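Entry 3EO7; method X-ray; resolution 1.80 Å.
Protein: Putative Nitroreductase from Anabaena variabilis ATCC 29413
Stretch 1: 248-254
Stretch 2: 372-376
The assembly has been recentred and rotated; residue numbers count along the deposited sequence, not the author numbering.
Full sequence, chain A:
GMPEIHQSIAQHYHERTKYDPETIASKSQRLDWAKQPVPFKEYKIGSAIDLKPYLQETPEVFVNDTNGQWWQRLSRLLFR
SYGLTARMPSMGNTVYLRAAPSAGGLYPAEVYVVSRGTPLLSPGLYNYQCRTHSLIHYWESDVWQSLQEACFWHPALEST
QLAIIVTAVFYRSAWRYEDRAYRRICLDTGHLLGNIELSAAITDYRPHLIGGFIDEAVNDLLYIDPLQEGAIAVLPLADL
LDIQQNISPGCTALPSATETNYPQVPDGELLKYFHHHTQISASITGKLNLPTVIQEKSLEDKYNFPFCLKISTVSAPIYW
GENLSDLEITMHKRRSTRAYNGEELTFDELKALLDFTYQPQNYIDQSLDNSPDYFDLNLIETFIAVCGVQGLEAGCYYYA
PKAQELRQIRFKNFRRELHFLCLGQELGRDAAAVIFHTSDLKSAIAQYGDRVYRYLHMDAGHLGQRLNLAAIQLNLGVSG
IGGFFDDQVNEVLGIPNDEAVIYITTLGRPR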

# COMPACT_ATOMS: atom_id res chain seq x y z
N SER A 248 -22.06 -4.28 5.25
CA SER A 248 -21.68 -2.93 4.93
C SER A 248 -20.23 -2.63 5.28
O SER A 248 -19.76 -3.05 6.32
N PRO A 249 -19.54 -1.86 4.42
CA PRO A 249 -18.22 -1.39 4.86
C PRO A 249 -18.35 -0.59 6.15
O PRO A 249 -19.40 0.02 6.41
N GLY A 250 -17.31 -0.59 6.96
CA GLY A 250 -17.37 0.02 8.28
C GLY A 250 -16.32 1.06 8.56
O GLY A 250 -15.83 1.69 7.65
N CYS A 251 -16.02 1.26 9.83
CA CYS A 251 -15.06 2.28 10.22
C CYS A 251 -13.66 1.74 9.98
O CYS A 251 -13.21 0.89 10.71
N THR A 252 -12.99 2.26 8.96
CA THR A 252 -11.68 1.74 8.62
C THR A 252 -10.53 2.35 9.39
O THR A 252 -9.40 1.87 9.30
N ALA A 253 -10.77 3.46 10.08
CA ALA A 253 -9.70 4.17 10.74
C ALA A 253 -10.18 4.87 11.99
O ALA A 253 -11.30 5.38 12.04
N LEU A 254 -9.33 4.89 13.01
CA LEU A 254 -9.63 5.60 14.24
C LEU A 254 -8.46 6.52 14.56
O LEU A 254 -7.32 6.25 14.19
N PRO A 372 -13.72 -0.15 -2.61
CA PRO A 372 -12.84 -0.90 -1.71
C PRO A 372 -12.42 -0.01 -0.54
O PRO A 372 -12.37 1.23 -0.67
N ASP A 373 -12.13 -0.62 0.59
CA ASP A 373 -11.77 0.14 1.75
C ASP A 373 -10.37 0.75 1.62
O ASP A 373 -9.40 0.08 1.22
N TYR A 374 -10.30 2.01 2.03
CA TYR A 374 -9.08 2.75 2.30
C TYR A 374 -9.25 3.29 3.72
O TYR A 374 -10.35 3.30 4.27
N PHE A 375 -8.19 3.84 4.28
CA PHE A 375 -8.27 4.46 5.60
C PHE A 375 -9.00 5.78 5.48
O PHE A 375 -10.06 5.98 6.10
N ASP A 376 -8.48 6.70 4.65
CA ASP A 376 -9.21 7.93 4.36
C ASP A 376 -8.65 8.65 3.15
O ASP A 376 -7.74 9.46 3.27

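The contact between these two loop segments is small, with 262 Å² buried over both sides, and it centres on Thr252, which has 87 Å² covered by the other stretch. Its CA-to-CB bond points toward the second stretch, and its CA lies 5.3 Å from the CA of Phe375, the nearest such pair across the stretches. With chi1 at 59° (p), the hydroxyl reaches the opposing backbone: Thr252 OG1 donates a hydrogen bond to Tyr374 O at 2.9 Å. Thr252 OG1 also lies 3.0 Å from Phe375 O, but this proximity is not counted as a second hydrogen bond. The methyl group packs against a carboxylate, with Thr252 CG2 3.8 Å from Asp373 CG.

Phe375 contributes 56 Å². Its CB projects sideways, and the m rotamer (chi1 -63°, chi2 -70°) sets the ring so that Thr252 O and Ala253 CB both lie at its edge, near the ring plane; neither sits over a face. Ala253 points toward the second stretch and makes the apolar side-chain contact, Ala253 CB to Phe375 CB at 4.2 Å. The same methyl approaches the backbone slightly more closely, with Ala253 CB 3.8 Å from Phe375 O.

Asp373 has 49 Å² covered and also points toward its partner, in an m rotamer (chi1 -69°, chi2 -17°). Pro249, likewise directed inward, meets it through Pro249 CB and Asp373 OD1 at 3.7 Å, a van der Waals approach. A water provides the polar link at this end: it accepts from Gly250 N at 2.8 Å and donates to Asp373 OD2 at 2.7 Å, bridging backbone amide and carboxylate. Both Asp373 carboxylate oxygens have further hydrogen bonds elsewhere in the structure. By contrast, Cys251 and Tyr374 direct their CB atoms away, so Tyr374 enters the polar contact through its carbonyl.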

# COMPACT_ATOMS: atom_id res chain seq x y z
CB SER A 248 -22.57 -1.98 5.73
OG SER A 248 -22.06 -0.67 5.73
CB PRO A 249 -17.76 -0.49 3.72
CG PRO A 249 -18.52 -1.01 2.50
CD PRO A 249 -19.87 -1.42 3.05
CB CYS A 251 -15.24 2.57 11.71
SG CYS A 251 -14.11 3.80 12.38
CB THR A 252 -11.41 2.00 7.12
OG1 THR A 252 -11.48 3.41 6.89
CG2 THR A 252 -12.46 1.31 6.24
CB ALA A 253 -9.11 5.22 9.75
CB LEU A 254 -9.82 4.62 15.41
CG LEU A 254 -11.08 3.77 15.43
CD1 LEU A 254 -10.99 2.80 16.61
CD2 LEU A 254 -12.37 4.65 15.47
CB PRO A 372 -11.64 -1.25 -2.60
CG PRO A 372 -11.76 -0.38 -3.80
CD PRO A 372 -13.09 0.16 -3.90
CB ASP A 373 -11.74 -0.73 3.01
CG ASP A 373 -13.10 -1.19 3.44
OD1 ASP A 373 -14.15 -0.64 3.00
OD2 ASP A 373 -13.13 -2.07 4.32
CB TYR A 374 -8.92 3.93 1.34
CG TYR A 374 -8.58 3.51 -0.07
CD1 TYR A 374 -9.57 3.09 -0.95
CD2 TYR A 374 -7.28 3.53 -0.55
CE1 TYR A 374 -9.26 2.71 -2.26
CE2 TYR A 374 -6.98 3.15 -1.85
CZ TYR A 374 -7.97 2.74 -2.69
OH TYR A 374 -7.68 2.36 -3.98
CB PHE A 375 -6.88 4.58 6.24
CG PHE A 375 -6.24 3.26 6.48
CD1 PHE A 375 -6.74 2.43 7.47
CD2 PHE A 375 -5.16 2.83 5.73
CE1 PHE A 375 -6.19 1.19 7.69
CE2 PHE A 375 -4.61 1.59 5.94
CZ PHE A 375 -5.11 0.78 6.94
CB ASP A 376 -9.26 8.87 5.57
CG ASP A 376 -10.28 9.99 5.39
OD1 ASP A 376 -10.77 10.16 4.27
OD2 ASP A 376 -10.60 10.68 6.37
O HOH W 1 -15.16 -2.16 6.08